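Local coordinates for protein Mypaa.01249.c (Mycobacterium paratuberculosis, PDB 3RD5) that is functionally uncharacterised but probably acts as an oxidoreductase of the short-chain dehydrogenase/reductase family, at residues A[141-153]-A[264-277]. Residues are numbered along the deposited sequence; the frame is centred on the assembly and turned at random.
Sequences AHWPGRINLEDLN and RSRRAKDAGMAAAL. With EDO (1,2-ethanediol), chain C.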
ATOM      1  N   ALA A 141       5.917   7.901   9.872  1.00 14.05           N
ATOM      2  CA  ALA A 141       5.122   9.114   9.953  1.00 13.11           C
ATOM      3  C   ALA A 141       3.718   8.885  10.445  1.00 13.67           C
ATOM      4  O   ALA A 141       3.036   9.850  10.815  1.00 13.82           O
ATOM      5  CB  ALA A 141       5.095   9.853   8.593  1.00 14.54           C
ATOM      6  N   HIS A 142       3.259   7.637  10.532  1.00 12.79           N
ATOM      7  CA  HIS A 142       1.931   7.392  11.112  1.00 13.51           C
ATOM      8  C   HIS A 142       1.826   7.800  12.575  1.00 13.45           C
ATOM      9  O   HIS A 142       0.718   8.100  13.029  1.00 14.19           O
ATOM     10  CB  HIS A 142       1.478   5.926  10.952  1.00 13.40           C
ATOM     11  CG  HIS A 142       1.930   4.990  12.048  1.00 13.19           C
ATOM     12  ND1 HIS A 142       3.102   4.253  11.989  1.00 12.79           N
ATOM     13  CD2 HIS A 142       1.331   4.646  13.219  1.00 13.54           C
ATOM     14  CE1 HIS A 142       3.183   3.487  13.066  1.00 12.63           C
ATOM     15  NE2 HIS A 142       2.132   3.719  13.841  1.00 13.02           N
ATOM     16  N   TRP A 143       2.944   7.787  13.287  1.00 14.41           N
ATOM     17  CA  TRP A 143       2.911   7.952  14.760  1.00 14.67           C
ATOM     18  C   TRP A 143       2.230   9.243  15.219  1.00 15.26           C
ATOM     19  O   TRP A 143       1.359   9.190  16.085  1.00 16.92           O
ATOM     20  CB  TRP A 143       4.318   7.762  15.334  1.00 15.41           C
ATOM     21  CG  TRP A 143       4.744   6.337  15.502  1.00 14.84           C
ATOM     22  CD1 TRP A 143       5.399   5.545  14.610  1.00 15.44           C
ATOM     23  CD2 TRP A 143       4.552   5.519  16.692  1.00 16.95           C
ATOM     24  NE1 TRP A 143       5.602   4.271  15.145  1.00 17.67           N
ATOM     25  CE2 TRP A 143       5.102   4.254  16.416  1.00 18.09           C
ATOM     26  CE3 TRP A 143       4.019   5.773  17.960  1.00 18.37           C
ATOM     27  CZ2 TRP A 143       5.093   3.209  17.366  1.00 20.76           C
ATOM     28  CZ3 TRP A 143       4.020   4.712  18.902  1.00 20.86           C
ATOM     29  CH2 TRP A 143       4.550   3.481  18.580  1.00 22.38           C
ATOM     30  N   PRO A 144       2.570  10.407  14.636  1.00 15.26           N
ATOM     31  CA  PRO A 144       1.845  11.640  15.033  1.00 15.80           C
ATOM     32  C   PRO A 144       0.522  11.854  14.338  1.00 15.85           C
ATOM     33  O   PRO A 144      -0.150  12.887  14.577  1.00 18.21           O
ATOM     34  CB  PRO A 144       2.802  12.761  14.648  1.00 16.49           C
ATOM     35  CG  PRO A 144       3.631  12.163  13.504  1.00 16.22           C
ATOM     36  CD  PRO A 144       3.812  10.715  13.897  1.00 15.08           C
ATOM     37  N   GLY A 145       0.156  10.941  13.443  1.00 15.15           N
ATOM     38  CA  GLY A 145      -1.063  11.115  12.662  1.00 15.07           C
ATOM     39  C   GLY A 145      -2.321  10.987  13.514  1.00 14.95           C
ATOM     40  O   GLY A 145      -2.335  10.332  14.534  1.00 15.87           O
ATOM     41  N   ARG A 146      -3.408  11.592  13.038  1.00 15.09           N
ATOM     42  CA  ARG A 146      -4.729  11.453  13.661  0.70 16.22           C
ATOM     43  C   ARG A 146      -5.748  11.462  12.540  1.00 15.42           C
ATOM     44  O   ARG A 146      -5.635  12.228  11.585  1.00 17.46           O
ATOM     45  CB  ARG A 146      -5.063  12.638  14.595  0.70 18.40           C
ATOM     46  CG  ARG A 146      -4.085  12.976  15.654  0.70 21.84           C
ATOM     47  CD  ARG A 146      -4.489  14.318  16.306  0.70 26.00           C
ATOM     48  NE  ARG A 146      -3.661  14.598  17.475  0.70 30.17           N
ATOM     49  CZ  ARG A 146      -3.851  14.091  18.696  0.70 33.49           C
ATOM     50  NH1 ARG A 146      -4.868  13.269  18.965  0.70 33.05           N
ATOM     51  NH2 ARG A 146      -3.006  14.426  19.668  0.70 37.45           N
ATOM     52  N   ILE A 147      -6.746  10.611  12.648  1.00 14.14           N
ATOM     53  CA  ILE A 147      -7.885  10.612  11.712  1.00 13.75           C
ATOM     54  C   ILE A 147      -8.896  11.653  12.128  1.00 14.90           C
ATOM     55  O   ILE A 147      -9.348  11.661  13.271  1.00 17.22           O
ATOM     56  CB  ILE A 147      -8.589   9.263  11.671  1.00 13.58           C
ATOM     57  CG1 ILE A 147      -7.635   8.135  11.317  1.00 13.16           C
ATOM     58  CG2 ILE A 147      -9.782   9.312  10.688  1.00 14.30           C
ATOM     59  CD1 ILE A 147      -6.852   8.318   9.987  1.00 15.69           C
ATOM     60  N   ASN A 148      -9.207  12.572  11.221  1.00 14.62           N
ATOM     61  CA  ASN A 148     -10.260  13.580  11.417  1.00 14.61           C
ATOM     62  C   ASN A 148     -11.477  13.162  10.605  1.00 15.34           C
ATOM     63  O   ASN A 148     -11.537  13.341   9.396  1.00 15.63           O
ATOM     64  CB  ASN A 148      -9.723  14.947  10.994  1.00 14.44           C
ATOM     65  CG  ASN A 148     -10.608  16.058  11.423  1.00 17.95           C
ATOM     66  OD1 ASN A 148     -11.849  15.964  11.286  1.00 19.81           O
ATOM     67  ND2 ASN A 148      -9.995  17.128  11.975  1.00 19.36           N
ATOM     68  N   LEU A 149     -12.452  12.488  11.258  1.00 14.89           N
ATOM     69  CA  LEU A 149     -13.603  11.946  10.536  1.00 15.55           C
ATOM     70  C   LEU A 149     -14.517  13.037   9.983  1.00 16.28           C
ATOM     71  O   LEU A 149     -15.147  12.818   8.960  1.00 19.03           O
ATOM     72  CB  LEU A 149     -14.445  11.042  11.464  1.00 16.16           C
ATOM     73  CG  LEU A 149     -13.776   9.746  11.925  1.00 15.63           C
ATOM     74  CD1 LEU A 149     -14.656   9.110  13.042  1.00 17.14           C
ATOM     75  CD2 LEU A 149     -13.562   8.773  10.735  1.00 18.02           C
ATOM     76  N   GLU A 150     -14.570  14.179  10.649  1.00 17.21           N
ATOM     77  CA  GLU A 150     -15.446  15.287  10.227  1.00 19.30           C
ATOM     78  C   GLU A 150     -14.863  16.061   9.064  1.00 18.55           C
ATOM     79  O   GLU A 150     -15.622  16.683   8.310  1.00 20.50           O
ATOM     80  CB  GLU A 150     -15.670  16.246  11.409  1.00 22.08           C
ATOM     81  CG  GLU A 150     -16.435  15.625  12.586  1.00 26.67           C
ATOM     82  CD  GLU A 150     -15.653  14.559  13.411  1.00 32.33           C
ATOM     83  OE1 GLU A 150     -14.365  14.580  13.476  1.00 33.18           O
ATOM     84  OE2 GLU A 150     -16.340  13.657  14.019  1.00 34.37           O
ATOM     85  N   ASP A 151     -13.542  16.016   8.890  1.00 16.74           N
ATOM     86  CA  ASP A 151     -12.892  16.840   7.865  1.00 16.03           C
ATOM     87  C   ASP A 151     -11.629  16.109   7.373  1.00 15.17           C
ATOM     88  O   ASP A 151     -10.497  16.618   7.426  1.00 15.53           O
ATOM     89  CB  ASP A 151     -12.583  18.252   8.360  1.00 16.89           C
ATOM     90  CG  ASP A 151     -12.139  19.177   7.257  1.00 17.26           C
ATOM     91  OD1 ASP A 151     -12.335  18.858   6.067  1.00 18.02           O
ATOM     92  OD2 ASP A 151     -11.583  20.237   7.642  1.00 19.43           O
ATOM     93  N   LEU A 152     -11.834  14.911   6.862  1.00 14.07           N
ATOM     94  CA  LEU A 152     -10.731  14.059   6.386  1.00 13.64           C
ATOM     95  C   LEU A 152      -9.931  14.742   5.278  1.00 13.60           C
ATOM     96  O   LEU A 152      -8.707  14.541   5.178  1.00 13.44           O
ATOM     97  CB  LEU A 152     -11.289  12.730   5.885  1.00 13.61           C
ATOM     98  CG  LEU A 152     -10.249  11.637   5.654  1.00 13.39           C
ATOM     99  CD1 LEU A 152      -9.779  10.964   6.952  1.00 14.87           C
ATOM    100  CD2 LEU A 152     -10.845  10.563   4.662  1.00 15.91           C
ATOM    101  N   ASN A 153     -10.618  15.534   4.447  1.00 14.29           N
ATOM    102  CA  ASN A 153     -10.022  16.151   3.270  1.00 14.30           C
ATOM    103  C   ASN A 153      -9.527  17.585   3.488  1.00 13.97           C
ATOM    104  O   ASN A 153      -9.204  18.276   2.518  1.00 15.03           O
ATOM    105  CB  ASN A 153     -11.000  16.054   2.087  1.00 15.06           C
ATOM    106  CG  ASN A 153     -11.119  14.638   1.569  1.00 14.94           C
ATOM    107  OD1 ASN A 153     -10.123  14.031   1.180  1.00 14.97           O
ATOM    108  ND2 ASN A 153     -12.331  14.048   1.622  1.00 19.23           N
ATOM    109  N   ARG A 264       3.203  -0.430  16.495  1.00 14.86           N
ATOM    110  CA  ARG A 264       2.525   0.709  15.881  1.00 13.81           C
ATOM    111  C   ARG A 264       1.901   1.587  16.994  1.00 13.99           C
ATOM    112  O   ARG A 264       1.858   1.201  18.168  1.00 15.54           O
ATOM    113  CB  ARG A 264       1.449   0.251  14.884  1.00 13.92           C
ATOM    114  CG  ARG A 264       0.256  -0.429  15.529  1.00 14.05           C
ATOM    115  CD  ARG A 264      -0.621  -1.108  14.481  1.00 16.52           C
ATOM    116  NE  ARG A 264      -0.030  -2.393  14.137  1.00 16.76           N
ATOM    117  CZ  ARG A 264      -0.592  -3.296  13.318  1.00 18.76           C
ATOM    118  NH1 ARG A 264      -1.713  -3.034  12.685  1.00 18.91           N
ATOM    119  NH2 ARG A 264       0.007  -4.475  13.206  1.00 20.54           N
ATOM    120  N   SER A 265       1.422   2.765  16.615  1.00 14.22           N
ATOM    121  CA  SER A 265       0.924   3.729  17.573  1.00 14.42           C
ATOM    122  C   SER A 265      -0.373   3.277  18.258  1.00 14.28           C
ATOM    123  O   SER A 265      -1.106   2.409  17.764  1.00 15.18           O
ATOM    124  CB  SER A 265       0.672   5.076  16.893  1.00 14.70           C
ATOM    125  OG  SER A 265      -0.508   5.017  16.088  1.00 13.93           O
ATOM    126  N   ARG A 266      -0.660   3.899  19.398  1.00 15.29           N
ATOM    127  CA  ARG A 266      -1.885   3.637  20.117  1.00 17.33           C
ATOM    128  C   ARG A 266      -3.095   3.962  19.236  1.00 15.92           C
ATOM    129  O   ARG A 266      -4.055   3.205  19.185  1.00 17.51           O
ATOM    130  CB  ARG A 266      -1.925   4.444  21.409  1.00 19.96           C
ATOM    131  CG  ARG A 266      -0.882   4.023  22.423  1.00 25.37           C
ATOM    132  CD  ARG A 266      -0.813   5.100  23.535  1.00 34.27           C
ATOM    133  NE  ARG A 266       0.147   4.753  24.583  1.00 41.93           N
ATOM    134  CZ  ARG A 266       0.820   5.626  25.337  1.00 48.20           C
ATOM    135  NH1 ARG A 266       0.678   6.948  25.168  1.00 50.85           N
ATOM    136  NH2 ARG A 266       1.660   5.174  26.270  1.00 50.30           N
ATOM    137  N   ARG A 267      -3.037   5.081  18.505  1.00 15.71           N
ATOM    138  CA  ARG A 267      -4.147   5.413  17.605  1.00 15.10           C
ATOM    139  C   ARG A 267      -4.331   4.404  16.479  1.00 15.39           C
ATOM    140  O   ARG A 267      -5.440   4.151  16.030  1.00 15.46           O
ATOM    141  CB  ARG A 267      -4.011   6.840  17.074  1.00 15.41           C
ATOM    142  CG  ARG A 267      -4.305   7.839  18.154  1.00 16.53           C
ATOM    143  CD  ARG A 267      -4.472   9.268  17.664  1.00 21.02           C
ATOM    144  NE  ARG A 267      -3.231   9.856  17.205  1.00 22.09           N
ATOM    145  CZ  ARG A 267      -2.339  10.510  17.955  1.00 22.26           C
ATOM    146  NH1 ARG A 267      -1.276  11.068  17.374  1.00 22.35           N
ATOM    147  NH2 ARG A 267      -2.489  10.655  19.272  1.00 24.20           N
ATOM    148  N   ALA A 268      -3.244   3.799  16.008  1.00 13.85           N
ATOM    149  CA  ALA A 268      -3.372   2.732  15.011  1.00 13.61           C
ATOM    150  C   ALA A 268      -4.012   1.464  15.553  1.00 14.70           C
ATOM    151  O   ALA A 268      -4.470   0.637  14.759  1.00 16.56           O
ATOM    152  CB  ALA A 268      -1.969   2.401  14.394  1.00 14.09           C
ATOM    153  N   LYS A 269      -4.052   1.304  16.871  1.00 15.55           N
ATOM    154  CA  LYS A 269      -4.670   0.141  17.521  1.00 16.36           C
ATOM    155  C   LYS A 269      -6.104   0.373  17.950  1.00 17.58           C
ATOM    156  O   LYS A 269      -6.685  -0.481  18.616  1.00 20.86           O
ATOM    157  CB  LYS A 269      -3.786  -0.343  18.690  1.00 16.87           C
ATOM    158  CG  LYS A 269      -2.425  -0.833  18.181  1.00 19.29           C
ATOM    159  CD  LYS A 269      -1.546  -1.427  19.262  1.00 25.95           C
ATOM    160  CE  LYS A 269      -0.523  -0.479  19.787  1.00 27.93           C
ATOM    161  NZ  LYS A 269       0.431  -1.201  20.709  1.00 31.11           N
ATOM    162  N   ASP A 270      -6.701   1.506  17.571  1.00 16.18           N
ATOM    163  CA  ASP A 270      -8.068   1.851  17.953  1.00 16.68           C
ATOM    164  C   ASP A 270      -9.049   1.178  16.978  1.00 16.28           C
ATOM    165  O   ASP A 270      -9.195   1.589  15.828  1.00 16.37           O
ATOM    166  CB  ASP A 270      -8.223   3.372  17.955  1.00 16.53           C
ATOM    167  CG  ASP A 270      -9.581   3.843  18.479  1.00 20.65           C
ATOM    168  OD1 ASP A 270     -10.581   3.149  18.333  1.00 17.74           O
ATOM    169  OD2 ASP A 270      -9.649   4.996  18.974  1.00 26.86           O
ATOM    170  N   ALA A 271      -9.682   0.099  17.432  1.00 16.52           N
ATOM    171  CA  ALA A 271     -10.559  -0.674  16.582  1.00 14.80           C
ATOM    172  C   ALA A 271     -11.821   0.088  16.205  1.00 15.37           C
ATOM    173  O   ALA A 271     -12.321  -0.071  15.097  1.00 15.97           O
ATOM    174  CB  ALA A 271     -10.938  -2.015  17.276  1.00 17.60           C
ATOM    175  N   GLY A 272     -12.338   0.907  17.109  1.00 15.67           N
ATOM    176  CA  GLY A 272     -13.474   1.753  16.775  1.00 15.53           C
ATOM    177  C   GLY A 272     -13.185   2.741  15.664  1.00 14.81           C
ATOM    178  O   GLY A 272     -13.993   2.929  14.769  1.00 15.05           O
ATOM    179  N   MET A 273     -12.024   3.376  15.731  1.00 14.68           N
ATOM    180  CA  MET A 273     -11.641   4.289  14.666  1.00 14.28           C
ATOM    181  C   MET A 273     -11.403   3.550  13.360  1.00 13.76           C
ATOM    182  O   MET A 273     -11.777   4.046  12.307  1.00 14.07           O
ATOM    183  CB  MET A 273     -10.410   5.121  15.036  1.00 14.92           C
ATOM    184  CG  MET A 273     -10.006   6.122  13.979  1.00 14.82           C
ATOM    185  SD  MET A 273     -11.263   7.375  13.623  1.00 16.57           S
ATOM    186  CE  MET A 273     -10.982   8.412  14.970  1.00 19.36           C
ATOM    187  N   ALA A 274     -10.814   2.360  13.393  1.00 13.65           N
ATOM    188  CA  ALA A 274     -10.627   1.618  12.153  1.00 12.86           C
ATOM    189  C   ALA A 274     -11.973   1.329  11.478  1.00 13.67           C
ATOM    190  O   ALA A 274     -12.129   1.460  10.259  1.00 14.20           O
ATOM    191  CB  ALA A 274      -9.873   0.296  12.437  1.00 14.50           C
ATOM    192  N   ALA A 275     -12.969   0.900  12.254  1.00 13.76           N
ATOM    193  CA  ALA A 275     -14.268   0.638  11.748  1.00 13.62           C
ATOM    194  C   ALA A 275     -15.023   1.894  11.252  1.00 14.55           C
ATOM    195  O   ALA A 275     -15.686   1.841  10.205  1.00 14.50           O
ATOM    196  CB  ALA A 275     -15.084  -0.200  12.781  1.00 15.17           C
ATOM    197  N   ALA A 276     -14.881   3.033  11.967  1.00 14.33           N
ATOM    198  CA  ALA A 276     -15.501   4.285  11.546  1.00 13.98           C
ATOM    199  C   ALA A 276     -14.858   4.817  10.271  1.00 13.56           C
ATOM    200  O   ALA A 276     -15.553   5.249   9.346  1.00 13.47           O
ATOM    201  CB  ALA A 276     -15.354   5.350  12.659  1.00 14.85           C
ATOM    202  N   LEU A 277     -13.528   4.743  10.202  1.00 13.53           N
ATOM    203  CA  LEU A 277     -12.809   5.168   8.994  1.00 13.61           C
ATOM    204  C   LEU A 277     -13.230   4.326   7.791  1.00 13.57           C
ATOM    205  O   LEU A 277     -13.350   4.841   6.682  1.00 13.93           O
ATOM    206  CB  LEU A 277     -11.288   5.097   9.195  1.00 13.90           C
ATOM    207  CG  LEU A 277     -10.462   5.374   7.931  1.00 13.22           C
ATOM    208  CD1 LEU A 277     -10.606   6.823   7.432  1.00 14.22           C
ATOM    209  CD2 LEU A 277      -9.000   5.055   8.245  1.00 15.29           C
TER
HETATM  210  C1  EDO C 301     -12.791   3.970  20.715  1.00 41.58           C
HETATM  211  O1  EDO C 301     -12.919   3.731  19.320  1.00 41.33           O
HETATM  212  C2  EDO C 301     -12.628   5.470  20.906  1.00 40.95           C
HETATM  213  O2  EDO C 301     -11.996   6.025  19.743  1.00 37.97           O
HETATM  214  O   HOH W   1      -0.911   7.634  15.478  1.00 17.68           O
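Arg267 reaches the turn of 141-153 side-on and gives two N-H groups to one carbonyl oxygen: NE lies 2.9 Å and NH1 3.1 Å from Gly145 O. The oxygen sits near the guanidinium plane, but NH1 approaches from well above the carbonyl plane, and its bond is the more bent, at 139° against 155° for NE. A bend at chi3 turns the guanidinium back onto this oxygen. A second polar link joins Ser265 N to His142 NE2 at 3.0 Å, with Ser265 N lying in the imidazole plane. The ring's other nitrogen, ND1, bonds to Ser139 O, so the two ring nitrogens are both bonded, which holds the ring's rotation, and NE2 is the acceptor. Ser265 OG receives Ala268 N in an ST motif, and a water bridges Ser265 OG and Trp143 O.

Stacking and CH-pi contacts flank these bonds. In one of two conformers of its exposed side chain, the extended Arg146 chain lays its guanidinium over one face of that of Arg267, planes 22° apart and centres 4.0 Å apart, a like-charged stack that is therefore tentative. Ser265 CB makes a CH-pi contact with the six-membered ring of Trp143, 4.0 Å from its centroid, and the Arg264-Ser265 peptide lies over the same face.

Apolar packing takes over at helix 271-285, whose N-cap is Asp270. Met273 SD meets Ile147 CB and Leu149 CG, each at 3.8 Å; CG anti to the backbone N and bends at chi2 and chi3 bring the sulfur there. Leu149 CD1 rests on Ala276 CB, while Leu277 CD1 touches Ile147 and Leu152.

The contact thus fastens the loop between strand 133-137 and helix 161-185 of the Rossmann-type fold to the C-terminal region. Two donors on Gly145 O and an NE2 that accepts from Ser265 N probably fix the turn's polar side, while apolar side chains join the rest of the loop to the helix.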